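Local coordinates for protein probable TonB-dependent siderophore receptor PiuA (Acinetobacter baumannii, PDB 5FP1) that probably takes part in the first step of iron uptake by binding iron-loaded siderophores at the outer membrane, and may bind ferric enterobactin with micromolar affinity, at residues 31-36 against 347-351; 87-91 against 543-547; 437-441 against 467-471; 488-494 against 517-522. All coordinates share one frame. Where two conformers were deposited one is given. Numbering follows the deposited sequence.

Contact 1 (31-36 against 347-351); sequences SKFVAP and HRFNV
Arg348, Val34 and Asn350 bury similar areas and carry this contact between an irregular N-terminal segment, 31-36, and the strand residues 347-351. The two run in opposite senses, with CA atoms nearest at Lys32-Asn350 (6.2 Å) and Val34-Arg348 (5.9 Å), and side chains rather than paired backbones join them. Val34 (m) points at the strand and wedges between the two polar residues: its CG2 lies 3.4 Å from Arg348 O and its CG1 4.0 Å from Asn350 CB. Arg348 (chi1 m, chi2 t, chi3 m) extends its guanidinium along the loop, with Ala35 CB over one face at 4.1 Å from NH2 and Pro36 CD 3.9 Å from NH1; NH2 is hydrogen-bonded to Asn426 on the neighbouring strand. At the other end Asn350 (t) donates from ND2 to Ser31 O (3.0 Å, nearly straight), while water 1 links Asn350 ND2 (3.0 Å) to Ser31 OG (2.7 Å). Asn350 OD1 is engaged by Tyr422, and Lys32 NZ is hydrogen-bonded to Met127 O. Phe349 points away from the loop. Together this is an N-terminal segment, leading to plug strand 43-47, laid against the inner wall of a TonB-dependent receptor β-barrel.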
loop_
_atom_site.group_PDB
_atom_site.type_symbol
_atom_site.label_atom_id
_atom_site.label_comp_id
_atom_site.label_asym_id
_atom_site.label_seq_id
_atom_site.Cartn_x
_atom_site.Cartn_y
_atom_site.Cartn_z
ATOM N N SER A 31 6.707 10.211 14.958
ATOM C CA SER A 31 6.673 10.806 16.295
ATOM C C SER A 31 5.345 10.571 17.043
ATOM O O SER A 31 5.216 10.894 18.238
ATOM C CB SER A 31 7.028 12.294 16.234
ATOM O OG SER A 31 5.939 13.057 15.739
ATOM N N LYS A 32 4.356 9.997 16.368
ATOM C CA LYS A 32 3.140 9.554 17.060
ATOM C C LYS A 32 3.304 8.258 17.865
ATOM O O LYS A 32 2.447 7.940 18.698
ATOM C CB LYS A 32 1.977 9.432 16.076
ATOM C CG LYS A 32 1.528 10.793 15.607
ATOM C CD LYS A 32 0.237 10.763 14.851
ATOM C CE LYS A 32 -0.131 12.147 14.366
ATOM N NZ LYS A 32 -1.244 11.976 13.411
ATOM N N PHE A 33 4.369 7.510 17.596
ATOM C CA PHE A 33 4.766 6.370 18.414
ATOM C C PHE A 33 5.761 6.925 19.421
ATOM O O PHE A 33 6.933 7.080 19.141
ATOM C CB PHE A 33 5.432 5.270 17.591
ATOM C CG PHE A 33 4.465 4.390 16.835
ATOM C CD1 PHE A 33 3.532 3.612 17.511
ATOM C CD2 PHE A 33 4.504 4.319 15.457
ATOM C CE1 PHE A 33 2.643 2.800 16.825
ATOM C CE2 PHE A 33 3.628 3.495 14.753
ATOM C CZ PHE A 33 2.684 2.738 15.436
ATOM N N VAL A 34 5.256 7.252 20.592
ATOM C CA VAL A 34 6.036 7.932 21.605
ATOM C C VAL A 34 6.957 7.014 22.401
ATOM O O VAL A 34 7.828 7.494 23.141
ATOM C CB VAL A 34 5.092 8.682 22.548
ATOM C CG1 VAL A 34 4.283 9.698 21.752
ATOM C CG2 VAL A 34 4.155 7.717 23.283
ATOM N N ALA A 35 6.771 5.705 22.250
ATOM C CA ALA A 35 7.597 4.713 22.946
ATOM C C ALA A 35 8.351 3.862 21.946
ATOM O O ALA A 35 7.911 3.741 20.810
ATOM C CB ALA A 35 6.714 3.834 23.829
ATOM N N PRO A 36 9.473 3.238 22.368
ATOM C CA PRO A 36 10.176 2.291 21.499
ATOM C C PRO A 36 9.270 1.146 21.108
ATOM O O PRO A 36 8.294 0.865 21.801
ATOM C CB PRO A 36 11.349 1.782 22.357
ATOM C CG PRO A 36 11.178 2.371 23.713
ATOM C CD PRO A 36 10.178 3.479 23.641
ATOM N N HIS A 347 5.537 11.086 31.610
ATOM C CA HIS A 347 4.699 11.183 30.410
ATOM C C HIS A 347 5.544 11.319 29.164
ATOM O O HIS A 347 6.505 12.091 29.132
ATOM C CB HIS A 347 3.779 12.375 30.490
ATOM C CG HIS A 347 2.835 12.340 31.638
ATOM N ND1 HIS A 347 1.501 12.027 31.495
ATOM C CD2 HIS A 347 3.016 12.625 32.950
ATOM C CE1 HIS A 347 0.902 12.118 32.670
ATOM N NE2 HIS A 347 1.801 12.475 33.568
ATOM N N ARG A 348 5.230 10.505 28.167
ATOM C CA ARG A 348 5.800 10.631 26.838
ATOM C C ARG A 348 4.644 10.904 25.888
ATOM O O ARG A 348 3.735 10.076 25.758
ATOM C CB ARG A 348 6.554 9.372 26.465
ATOM C CG ARG A 348 7.853 9.245 27.244
ATOM C CD ARG A 348 8.499 7.909 27.046
ATOM N NE ARG A 348 7.668 6.802 27.532
ATOM C CZ ARG A 348 8.058 5.537 27.449
ATOM N NH1 ARG A 348 9.253 5.263 26.932
ATOM N NH2 ARG A 348 7.275 4.551 27.860
ATOM N N PHE A 349 4.621 12.097 25.305
ATOM C CA PHE A 349 3.390 12.571 24.675
ATOM C C PHE A 349 3.565 13.171 23.280
ATOM O O PHE A 349 4.658 13.567 22.865
ATOM C CB PHE A 349 2.712 13.598 25.569
ATOM C CG PHE A 349 3.492 14.874 25.718
ATOM C CD1 PHE A 349 3.359 15.895 24.793
ATOM C CD2 PHE A 349 4.337 15.065 26.805
ATOM C CE1 PHE A 349 4.071 17.079 24.926
ATOM C CE2 PHE A 349 5.042 16.246 26.944
ATOM C CZ PHE A 349 4.919 17.247 25.999
ATOM N N ASN A 350 2.441 13.244 22.597
ATOM C CA ASN A 350 2.323 13.923 21.325
ATOM C C ASN A 350 0.895 14.385 21.317
ATOM O O ASN A 350 -0.051 13.567 21.380
ATOM C CB ASN A 350 2.657 12.977 20.161
ATOM C CG ASN A 350 2.582 13.669 18.810
ATOM O OD1 ASN A 350 1.822 14.613 18.639
ATOM N ND2 ASN A 350 3.369 13.210 17.862
ATOM N N VAL A 351 0.719 15.702 21.343
ATOM C CA VAL A 351 -0.595 16.306 21.261
ATOM C C VAL A 351 -0.594 17.291 20.093
ATOM O O VAL A 351 0.415 17.938 19.816
ATOM C CB VAL A 351 -0.980 17.000 22.583
ATOM C CG1 VAL A 351 -0.849 16.012 23.736
ATOM C CG2 VAL A 351 -0.116 18.233 22.838
HETATM O O HOH W 1 3.582 14.033 15.000
#

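Contact 2 (87-91 against 543-547); sequences IRGYS and FRTEK
Arg88 lays its guanidinium flat on the ring of Phe543, centres 3.5 Å apart and planes 1° from parallel, a stacked cation-π pair with Arg88 CZ almost on the ring normal. This is a plug-to-barrel contact of a TonB-dependent receptor: a tight plug hairpin faces the inside of barrel strand 536-555. Residues Ile87 to Tyr90 form a type I' β turn, closed by Ile87 N to Tyr90 O (2.9 Å) and Tyr90 N to Ile87 O (3.0 Å). Arg88 (phi/psi 47/40) and Gly89 (91/-4) occupy its corners, and the angles of the second strongly favour glycine. Across the gap Arg88 stands opposite Thr545, CA-CA 7.1 Å, and Tyr90 opposite Lys547, 8.7 Å. The extended Arg88 side chain (m, t, t) also donates from NH1 to Thr545 OG1 (3.1 Å); salt bridges to Glu571 and Glu524 hold its NH2. Thr545 OG1 is also hydrogen-bonded to Thr522 OG1. Phe543 (p), Thr545 (m) and Lys547 (t) project towards the plug. Tyr90 (m) reaches past Thr545, its CE2 3.7 Å from Thr545 O, and packs CE1 3.8 Å from Lys547 CB. Its hydroxyl is hydrogen-bonded to Ser565 and accepts a weak bond from the backbone, Lys547 N to Tyr90 OH, 3.3 Å.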
loop_
_atom_site.group_PDB
_atom_site.type_symbol
_atom_site.label_atom_id
_atom_site.label_comp_id
_atom_site.label_asym_id
_atom_site.label_seq_id
_atom_site.Cartn_x
_atom_site.Cartn_y
_atom_site.Cartn_z
ATOM N N ILE A 87 -4.548 -5.063 4.937
ATOM C CA ILE A 87 -3.880 -5.370 6.182
ATOM C C ILE A 87 -4.910 -5.983 7.120
ATOM O O ILE A 87 -5.993 -5.404 7.372
ATOM C CB ILE A 87 -3.249 -4.130 6.822
ATOM C CG1 ILE A 87 -2.316 -3.430 5.827
ATOM C CG2 ILE A 87 -2.452 -4.502 8.053
ATOM C CD1 ILE A 87 -1.819 -2.093 6.348
ATOM N N ARG A 88 -4.592 -7.177 7.593
ATOM C CA ARG A 88 -5.523 -7.983 8.395
ATOM C C ARG A 88 -6.931 -8.045 7.793
ATOM O O ARG A 88 -7.930 -8.015 8.516
ATOM C CB ARG A 88 -5.575 -7.458 9.833
ATOM C CG ARG A 88 -4.278 -7.638 10.613
ATOM C CD ARG A 88 -4.457 -7.204 12.077
ATOM N NE ARG A 88 -3.234 -7.409 12.854
ATOM C CZ ARG A 88 -3.087 -7.092 14.137
ATOM N NH1 ARG A 88 -4.075 -6.536 14.811
ATOM N NH2 ARG A 88 -1.933 -7.298 14.729
ATOM N N GLY A 89 -7.022 -8.162 6.469
ATOM C CA GLY A 89 -8.313 -8.300 5.818
ATOM C C GLY A 89 -9.006 -7.021 5.376
ATOM O O GLY A 89 -10.094 -7.072 4.775
ATOM N N TYR A 90 -8.419 -5.866 5.702
ATOM C CA TYR A 90 -9.085 -4.585 5.466
ATOM C C TYR A 90 -8.239 -3.648 4.607
ATOM O O TYR A 90 -7.029 -3.479 4.831
ATOM C CB TYR A 90 -9.483 -3.915 6.798
ATOM C CG TYR A 90 -10.479 -4.781 7.582
ATOM C CD1 TYR A 90 -11.811 -4.846 7.206
ATOM C CD2 TYR A 90 -10.065 -5.583 8.637
ATOM C CE1 TYR A 90 -12.715 -5.671 7.865
ATOM C CE2 TYR A 90 -10.960 -6.410 9.302
ATOM C CZ TYR A 90 -12.286 -6.430 8.934
ATOM O OH TYR A 90 -13.189 -7.280 9.562
ATOM N N SER A 91 -8.883 -3.042 3.615
ATOM C CA SER A 91 -8.178 -2.156 2.686
ATOM C C SER A 91 -7.514 -0.990 3.391
ATOM O O SER A 91 -8.127 -0.297 4.228
ATOM C CB SER A 91 -9.138 -1.609 1.624
ATOM O OG SER A 91 -8.501 -0.573 0.926
ATOM N N PHE A 543 -5.093 -11.528 18.240
ATOM C CA PHE A 543 -5.963 -10.370 18.086
ATOM C C PHE A 543 -7.282 -10.720 17.446
ATOM O O PHE A 543 -7.413 -11.729 16.751
ATOM C CB PHE A 543 -5.266 -9.282 17.250
ATOM C CG PHE A 543 -4.774 -9.787 15.924
ATOM C CD1 PHE A 543 -5.597 -9.819 14.820
ATOM C CD2 PHE A 543 -3.482 -10.242 15.800
ATOM C CE1 PHE A 543 -5.125 -10.323 13.614
ATOM C CE2 PHE A 543 -3.004 -10.754 14.613
ATOM C CZ PHE A 543 -3.825 -10.786 13.516
ATOM N N ARG A 544 -8.260 -9.872 17.688
ATOM C CA ARG A 544 -9.434 -9.770 16.849
ATOM C C ARG A 544 -9.507 -8.345 16.307
ATOM O O ARG A 544 -9.590 -7.368 17.072
ATOM C CB ARG A 544 -10.713 -10.119 17.578
ATOM C CG ARG A 544 -11.951 -9.897 16.697
ATOM C CD ARG A 544 -13.219 -10.404 17.374
ATOM N NE ARG A 544 -13.127 -11.843 17.533
ATOM C CZ ARG A 544 -13.873 -12.572 18.354
ATOM N NH1 ARG A 544 -14.807 -12.016 19.091
ATOM N NH2 ARG A 544 -13.673 -13.861 18.439
ATOM N N THR A 545 -9.384 -8.250 14.993
ATOM C CA THR A 545 -9.507 -6.978 14.242
ATOM C C THR A 545 -10.753 -7.142 13.404
ATOM O O THR A 545 -10.876 -8.118 12.639
ATOM C CB THR A 545 -8.264 -6.725 13.382
ATOM O OG1 THR A 545 -7.156 -6.359 14.233
ATOM C CG2 THR A 545 -8.507 -5.592 12.331
ATOM N N GLU A 546 -11.717 -6.250 13.594
ATOM C CA GLU A 546 -13.024 -6.437 13.035
ATOM C C GLU A 546 -13.686 -5.153 12.659
ATOM O O GLU A 546 -13.417 -4.099 13.244
ATOM C CB GLU A 546 -13.947 -7.181 14.018
ATOM C CG GLU A 546 -14.215 -6.427 15.293
ATOM C CD GLU A 546 -15.036 -7.235 16.300
ATOM O OE1 GLU A 546 -15.990 -7.932 15.886
ATOM O OE2 GLU A 546 -14.704 -7.168 17.501
ATOM N N LYS A 547 -14.602 -5.265 11.710
ATOM C CA LYS A 547 -15.448 -4.138 11.344
ATOM C C LYS A 547 -16.880 -4.509 11.707
ATOM O O LYS A 547 -17.608 -5.109 10.910
ATOM C CB LYS A 547 -15.308 -3.789 9.865
ATOM C CG LYS A 547 -15.999 -2.496 9.508
ATOM C CD LYS A 547 -16.027 -2.250 8.015
ATOM C CE LYS A 547 -14.689 -1.854 7.456
ATOM N NZ LYS A 547 -14.799 -1.686 5.960
#

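Contact 3 (437-441 against 467-471); sequences LGLRW and FVTYQ. With C8E ((hydroxyethyloxy)tri(ethyloxy)octane), chain E.
Val468 sits at the apolar centre of this strand pair: its CG1 meets Leu439 CD1 at 3.6 Å and its CG2 meets Trp441 CD1 at 3.8 Å, at the edge of the indole. Leu439 (t, p) also brings CD1 to 4.1 Å from Tyr470 CB. These four residues share one face, where a C8E detergent molecule lies alongside, its C14 3.9 Å from Val468 CG2 and its O9 3.8 Å from Trp441 CD1. The strands run antiparallel, axes 4.5 Å apart and directions at 170°. Gly438-Gln471 and Arg440-Thr469 are hydrogen-bonded pairs, and Leu439-Tyr470 and Trp441-Val468 non-hydrogen-bonded pairs. Gly438 N to Gln471 O, Gln471 N to Gly438 O, Arg440 N to Thr469 O and Thr469 N to Arg440 O all measure 2.9 Å. Glycine at 438 makes room for its neighbour, since a CB there would come within 2.9 Å of Gln471 CG. The opposite face, apart from Phe467, is mainly polar. Arg440 runs out to a salt bridge with Asp442, Gln471 (p, t) is hydrogen-bonded to Asp436, and Thr469 (p) holds water 2 on OG1 (2.8 Å), which also meets Arg440 O (3.0 Å). Helix 125-128 of the plug touches Thr469 and Gln471. This division, apolar and aromatic towards detergent, largely hydrophilic towards the plug, is the chemistry of an outer-membrane β-barrel wall facing lipid outside and a plug-filled, partly hydrated lumen inside.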
loop_
_atom_site.group_PDB
_atom_site.type_symbol
_atom_site.label_atom_id
_atom_site.label_comp_id
_atom_site.label_asym_id
_atom_site.label_seq_id
_atom_site.Cartn_x
_atom_site.Cartn_y
_atom_site.Cartn_z
ATOM N N LEU A 437 -2.183 5.651 26.012
ATOM C CA LEU A 437 -3.490 6.262 25.794
ATOM C C LEU A 437 -3.475 7.085 24.524
ATOM O O LEU A 437 -2.493 7.755 24.216
ATOM C CB LEU A 437 -3.860 7.180 26.948
ATOM C CG LEU A 437 -3.873 6.500 28.338
ATOM C CD1 LEU A 437 -3.907 7.574 29.407
ATOM C CD2 LEU A 437 -5.044 5.553 28.490
ATOM N N GLY A 438 -4.597 7.086 23.827
ATOM C CA GLY A 438 -4.767 7.991 22.691
ATOM C C GLY A 438 -6.225 8.305 22.510
ATOM O O GLY A 438 -7.102 7.442 22.721
ATOM N N LEU A 439 -6.486 9.544 22.115
ATOM C CA LEU A 439 -7.836 10.033 21.908
ATOM C C LEU A 439 -7.798 11.041 20.758
ATOM O O LEU A 439 -6.974 11.931 20.764
ATOM C CB LEU A 439 -8.313 10.717 23.189
ATOM C CG LEU A 439 -9.730 11.241 23.254
ATOM C CD1 LEU A 439 -10.758 10.144 23.060
ATOM C CD2 LEU A 439 -9.929 11.909 24.609
ATOM N N ARG A 440 -8.706 10.915 19.801
ATOM C CA ARG A 440 -8.689 11.805 18.647
ATOM C C ARG A 440 -10.100 12.147 18.236
ATOM O O ARG A 440 -10.977 11.276 18.232
ATOM C CB ARG A 440 -7.940 11.146 17.472
ATOM C CG ARG A 440 -7.937 11.975 16.198
ATOM C CD ARG A 440 -6.854 11.523 15.228
ATOM N NE ARG A 440 -7.083 12.097 13.926
ATOM C CZ ARG A 440 -6.127 12.452 13.079
ATOM N NH1 ARG A 440 -4.859 12.238 13.368
ATOM N NH2 ARG A 440 -6.474 12.953 11.904
ATOM N N TRP A 441 -10.308 13.409 17.858
ATOM C CA TRP A 441 -11.572 13.852 17.334
ATOM C C TRP A 441 -11.368 14.356 15.909
ATOM O O TRP A 441 -10.487 15.199 15.665
ATOM C CB TRP A 441 -12.138 15.000 18.188
ATOM C CG TRP A 441 -13.356 15.625 17.558
ATOM C CD1 TRP A 441 -14.647 15.159 17.612
ATOM C CD2 TRP A 441 -13.393 16.810 16.734
ATOM N NE1 TRP A 441 -15.481 15.987 16.892
ATOM C CE2 TRP A 441 -14.739 17.005 16.343
ATOM C CE3 TRP A 441 -12.416 17.720 16.283
ATOM C CZ2 TRP A 441 -15.135 18.080 15.535
ATOM C CZ3 TRP A 441 -12.803 18.775 15.479
ATOM C CH2 TRP A 441 -14.158 18.951 15.118
ATOM N N PHE A 467 -16.272 12.208 14.466
ATOM C CA PHE A 467 -16.162 10.945 15.206
ATOM C C PHE A 467 -14.979 11.009 16.140
ATOM O O PHE A 467 -14.022 11.755 15.916
ATOM C CB PHE A 467 -16.057 9.749 14.236
ATOM C CG PHE A 467 -15.092 9.952 13.095
ATOM C CD1 PHE A 467 -15.514 10.483 11.884
ATOM C CD2 PHE A 467 -13.768 9.562 13.212
ATOM C CE1 PHE A 467 -14.623 10.637 10.826
ATOM C CE2 PHE A 467 -12.877 9.732 12.168
ATOM C CZ PHE A 467 -13.298 10.282 10.975
ATOM N N VAL A 468 -15.064 10.259 17.222
ATOM C CA VAL A 468 -13.982 10.196 18.185
ATOM C C VAL A 468 -13.443 8.789 18.154
ATOM O O VAL A 468 -14.221 7.831 18.172
ATOM C CB VAL A 468 -14.516 10.514 19.605
ATOM C CG1 VAL A 468 -13.449 10.274 20.675
ATOM C CG2 VAL A 468 -15.017 11.947 19.635
ATOM N N THR A 469 -12.125 8.655 18.099
ATOM C CA THR A 469 -11.520 7.345 18.152
ATOM C C THR A 469 -10.473 7.315 19.258
ATOM O O THR A 469 -10.014 8.372 19.754
ATOM C CB THR A 469 -10.873 6.952 16.808
ATOM O OG1 THR A 469 -9.923 7.940 16.417
ATOM C CG2 THR A 469 -11.930 6.852 15.758
ATOM N N TYR A 470 -10.119 6.112 19.681
ATOM C CA TYR A 470 -9.164 6.008 20.762
ATOM C C TYR A 470 -8.348 4.750 20.806
ATOM O O TYR A 470 -8.539 3.817 20.029
ATOM C CB TYR A 470 -9.889 6.238 22.091
ATOM C CG TYR A 470 -10.950 5.213 22.414
ATOM C CD1 TYR A 470 -12.259 5.364 21.953
ATOM C CD2 TYR A 470 -10.664 4.131 23.228
ATOM C CE1 TYR A 470 -13.237 4.423 22.264
ATOM C CE2 TYR A 470 -11.641 3.194 23.560
ATOM C CZ TYR A 470 -12.921 3.337 23.067
ATOM O OH TYR A 470 -13.885 2.394 23.403
ATOM N N GLN A 471 -7.394 4.748 21.726
ATOM C CA GLN A 471 -6.597 3.591 21.996
ATOM C C GLN A 471 -6.259 3.568 23.476
ATOM O O GLN A 471 -6.064 4.619 24.092
ATOM C CB GLN A 471 -5.316 3.566 21.153
ATOM C CG GLN A 471 -4.207 4.503 21.544
ATOM C CD GLN A 471 -3.091 4.557 20.488
ATOM O OE1 GLN A 471 -3.360 4.610 19.293
ATOM N NE2 GLN A 471 -1.842 4.545 20.933
HETATM C C1 C8E E . -8.788 15.267 21.939
HETATM C C2 C8E E . -10.226 15.138 21.489
HETATM C C3 C8E E . -11.162 15.290 22.674
HETATM C C4 C8E E . -12.438 14.464 22.529
HETATM C C5 C8E E . -13.607 15.313 22.036
HETATM C C6 C8E E . -14.949 14.797 22.552
HETATM C C7 C8E E . -16.109 15.574 21.930
HETATM C C8 C8E E . -17.245 14.661 21.466
HETATM O O9 C8E E . -17.539 14.913 20.089
HETATM C C10 C8E E . -18.712 14.229 19.634
HETATM C C11 C8E E . -18.392 13.419 18.375
HETATM O O12 C8E E . -19.429 12.487 18.037
HETATM C C13 C8E E . -19.906 11.694 19.130
HETATM C C14 C8E E . -18.757 10.991 19.851
HETATM O O15 C8E E . -19.209 10.412 21.077
HETATM C C16 C8E E . -19.077 11.286 22.197
HETATM C C17 C8E E . -18.112 10.676 23.204
HETATM O O18 C8E E . -17.549 11.712 24.006
HETATM C C19 C8E E . -16.228 11.376 24.421
HETATM C C20 C8E E . -15.687 12.446 25.359
HETATM O O21 C8E E . -14.269 12.285 25.472
HETATM O O HOH W 2 -11.164 10.210 15.381
#

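Contact 4 (488-494 against 517-522); sequences YATSASP and PEEAQT. With C8E ((hydroxyethyloxy)tri(ethyloxy)octane), chain F.
The bond from Tyr488 OH to Gln521 OE1 (2.5 Å) joins two adjacent antiparallel strands of the TonB-dependent receptor β-barrel, 482-493 and 518-531. Tyr488 (t) reaches diagonally to Gln521 (p, t), whose NE2 is hydrogen-bonded to Glu546. Six backbone bonds make a ladder: Ala489 N to Thr522 O (3.0 Å), Thr522 N to Ala489 O (2.8 Å), Ser491 N to Ala520 O (2.9 Å), Ala520 N to Ser491 O (2.9 Å), Ser493 N to Glu518 O (3.0 Å) and Glu518 N to Ser493 O (2.9 Å). Thr490-Gln521 and Ala492-Glu519 are the non-hydrogen-bonded pairs; the axes lie 4.5 Å apart at 160°. Water 3 links Ser493 OG (2.7 Å) to Glu518 OE1 (2.6 Å); Glu518 OE1 also forms a salt bridge with Lys547 NZ, and OE2 is hydrogen-bonded to Arg551 N. On the same face the small residues Ala489, Ser491 and Ala520 leave room for the plug, with Ser491 OG bonded to Gly131 O and Thr522 OG1 to Ser123. On the other side, C3 of a C8E detergent molecule lies over one Tyr488 ring face. Where the strands part, two prolines pack together, with Pro517 CB 3.9 Å from Pro494 CA and 4.3 Å from Ala492 CB.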
loop_
_atom_site.group_PDB
_atom_site.type_symbol
_atom_site.label_atom_id
_atom_site.label_comp_id
_atom_site.label_asym_id
_atom_site.label_seq_id
_atom_site.Cartn_x
_atom_site.Cartn_y
_atom_site.Cartn_z
ATOM N N TYR A 488 -6.538 -2.087 23.206
ATOM C CA TYR A 488 -7.773 -1.904 22.484
ATOM C C TYR A 488 -7.693 -0.601 21.694
ATOM O O TYR A 488 -7.276 0.428 22.213
ATOM C CB TYR A 488 -8.946 -1.866 23.459
ATOM C CG TYR A 488 -10.273 -1.635 22.798
ATOM C CD1 TYR A 488 -10.922 -2.645 22.115
ATOM C CD2 TYR A 488 -10.851 -0.379 22.813
ATOM C CE1 TYR A 488 -12.146 -2.417 21.493
ATOM C CE2 TYR A 488 -12.064 -0.142 22.199
ATOM C CZ TYR A 488 -12.704 -1.161 21.539
ATOM O OH TYR A 488 -13.916 -0.891 20.920
ATOM N N ALA A 489 -8.139 -0.628 20.447
ATOM C CA ALA A 489 -8.088 0.583 19.595
ATOM C C ALA A 489 -9.238 0.560 18.617
ATOM O O ALA A 489 -9.679 -0.527 18.181
ATOM C CB ALA A 489 -6.755 0.663 18.857
ATOM N N THR A 490 -9.752 1.745 18.304
ATOM C CA THR A 490 -10.886 1.849 17.415
ATOM C C THR A 490 -10.515 2.507 16.085
ATOM O O THR A 490 -9.447 3.133 15.928
ATOM C CB THR A 490 -12.059 2.637 18.048
ATOM O OG1 THR A 490 -11.688 4.008 18.289
ATOM C CG2 THR A 490 -12.515 1.980 19.355
ATOM N N SER A 491 -11.443 2.382 15.146
ATOM C CA SER A 491 -11.341 3.033 13.858
ATOM C C SER A 491 -12.722 3.429 13.374
ATOM O O SER A 491 -13.706 2.779 13.697
ATOM C CB SER A 491 -10.673 2.086 12.863
ATOM O OG SER A 491 -10.907 2.484 11.513
ATOM N N ALA A 492 -12.776 4.492 12.581
ATOM C CA ALA A 492 -13.983 4.940 11.901
ATOM C C ALA A 492 -13.605 5.275 10.442
ATOM O O ALA A 492 -12.505 5.788 10.173
ATOM C CB ALA A 492 -14.567 6.162 12.597
ATOM N N SER A 493 -14.500 4.938 9.517
ATOM C CA SER A 493 -14.250 5.096 8.070
ATOM C C SER A 493 -15.494 5.691 7.421
ATOM O O SER A 493 -16.510 5.005 7.258
ATOM C CB SER A 493 -13.871 3.754 7.414
ATOM O OG SER A 493 -13.435 3.931 6.048
ATOM N N PRO A 494 -15.450 6.989 7.129
ATOM C CA PRO A 494 -16.621 7.680 6.598
ATOM C C PRO A 494 -16.830 7.384 5.122
ATOM O O PRO A 494 -15.885 7.036 4.404
ATOM C CB PRO A 494 -16.269 9.157 6.792
ATOM C CG PRO A 494 -14.777 9.193 6.675
ATOM C CD PRO A 494 -14.298 7.899 7.286
ATOM N N PRO A 517 -20.305 6.833 9.705
ATOM C CA PRO A 517 -19.104 6.055 9.372
ATOM C C PRO A 517 -19.151 4.601 9.788
ATOM O O PRO A 517 -19.804 4.244 10.775
ATOM C CB PRO A 517 -17.993 6.759 10.153
ATOM C CG PRO A 517 -18.488 8.138 10.394
ATOM C CD PRO A 517 -19.992 8.041 10.485
ATOM N N GLU A 518 -18.428 3.771 9.048
ATOM C CA GLU A 518 -18.180 2.405 9.479
ATOM C C GLU A 518 -17.364 2.440 10.746
ATOM O O GLU A 518 -16.607 3.369 10.973
ATOM C CB GLU A 518 -17.422 1.638 8.409
ATOM C CG GLU A 518 -18.208 1.462 7.110
ATOM C CD GLU A 518 -17.507 0.532 6.147
ATOM O OE1 GLU A 518 -16.289 0.728 5.894
ATOM O OE2 GLU A 518 -18.162 -0.393 5.630
ATOM N N GLU A 519 -17.518 1.416 11.570
ATOM C CA GLU A 519 -16.851 1.360 12.856
ATOM C C GLU A 519 -16.126 0.042 12.974
ATOM O O GLU A 519 -16.674 -1.025 12.627
ATOM C CB GLU A 519 -17.858 1.495 14.003
ATOM C CG GLU A 519 -18.565 2.829 14.050
ATOM C CD GLU A 519 -19.631 2.852 15.140
ATOM O OE1 GLU A 519 -19.288 3.082 16.297
ATOM O OE2 GLU A 519 -20.792 2.578 14.848
ATOM N N ALA A 520 -14.884 0.116 13.426
ATOM C CA ALA A 520 -14.042 -1.062 13.548
ATOM C C ALA A 520 -13.273 -0.984 14.852
ATOM O O ALA A 520 -13.154 0.092 15.472
ATOM C CB ALA A 520 -13.074 -1.170 12.368
ATOM N N GLN A 521 -12.709 -2.109 15.236
ATOM C CA GLN A 521 -11.938 -2.172 16.457
ATOM C C GLN A 521 -10.959 -3.331 16.440
ATOM O O GLN A 521 -11.140 -4.329 15.724
ATOM C CB GLN A 521 -12.882 -2.246 17.669
ATOM C CG GLN A 521 -13.692 -3.533 17.671
ATOM C CD GLN A 521 -14.802 -3.591 18.714
ATOM O OE1 GLN A 521 -15.042 -2.651 19.464
ATOM N NE2 GLN A 521 -15.480 -4.711 18.755
ATOM N N THR A 522 -9.898 -3.190 17.237
ATOM C CA THR A 522 -8.928 -4.240 17.440
ATOM C C THR A 522 -8.697 -4.470 18.931
ATOM O O THR A 522 -8.431 -3.525 19.683
ATOM C CB THR A 522 -7.590 -3.886 16.766
ATOM O OG1 THR A 522 -7.771 -3.833 15.343
ATOM C CG2 THR A 522 -6.492 -4.915 17.100
HETATM C C1 C8E F . -10.565 -0.703 27.643
HETATM C C2 C8E F . -11.888 -0.198 27.103
HETATM C C3 C8E F . -12.662 -1.292 26.367
HETATM C C4 C8E F . -14.020 -0.772 25.894
HETATM C C5 C8E F . -14.796 -1.856 25.160
HETATM C C6 C8E F . -15.843 -1.277 24.224
HETATM C C7 C8E F . -16.472 -2.411 23.415
HETATM C C8 C8E F . -17.897 -2.081 22.990
HETATM O O9 C8E F . -18.137 -2.626 21.696
HETATM O O HOH W 3 -14.888 2.350 4.486
#

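How the contacts relate
From the N terminus, contact 1 opens first, in the loop that precedes strand 43-47, and contact 2 opens at the plug hairpin 87-91. Contact 1 then closes on strand 346-368 while contact 2 is still open, so the two cross. Contacts 3 and 4 open and close in turn, each joining consecutive barrel strands, and both fall within the span of contact 2, which closes last at 543-547. Contacts 1 and 2 tie the N-terminal segment and plug to the barrel, whereas contacts 3 and 4 build its wall. Lys32 comes near Arg440 of contact 3; a probable Thr490 N-Tyr470 O hydrogen bond joins contacts 3 and 4, and Glu518-Lys547 links contact 4 to contact 2.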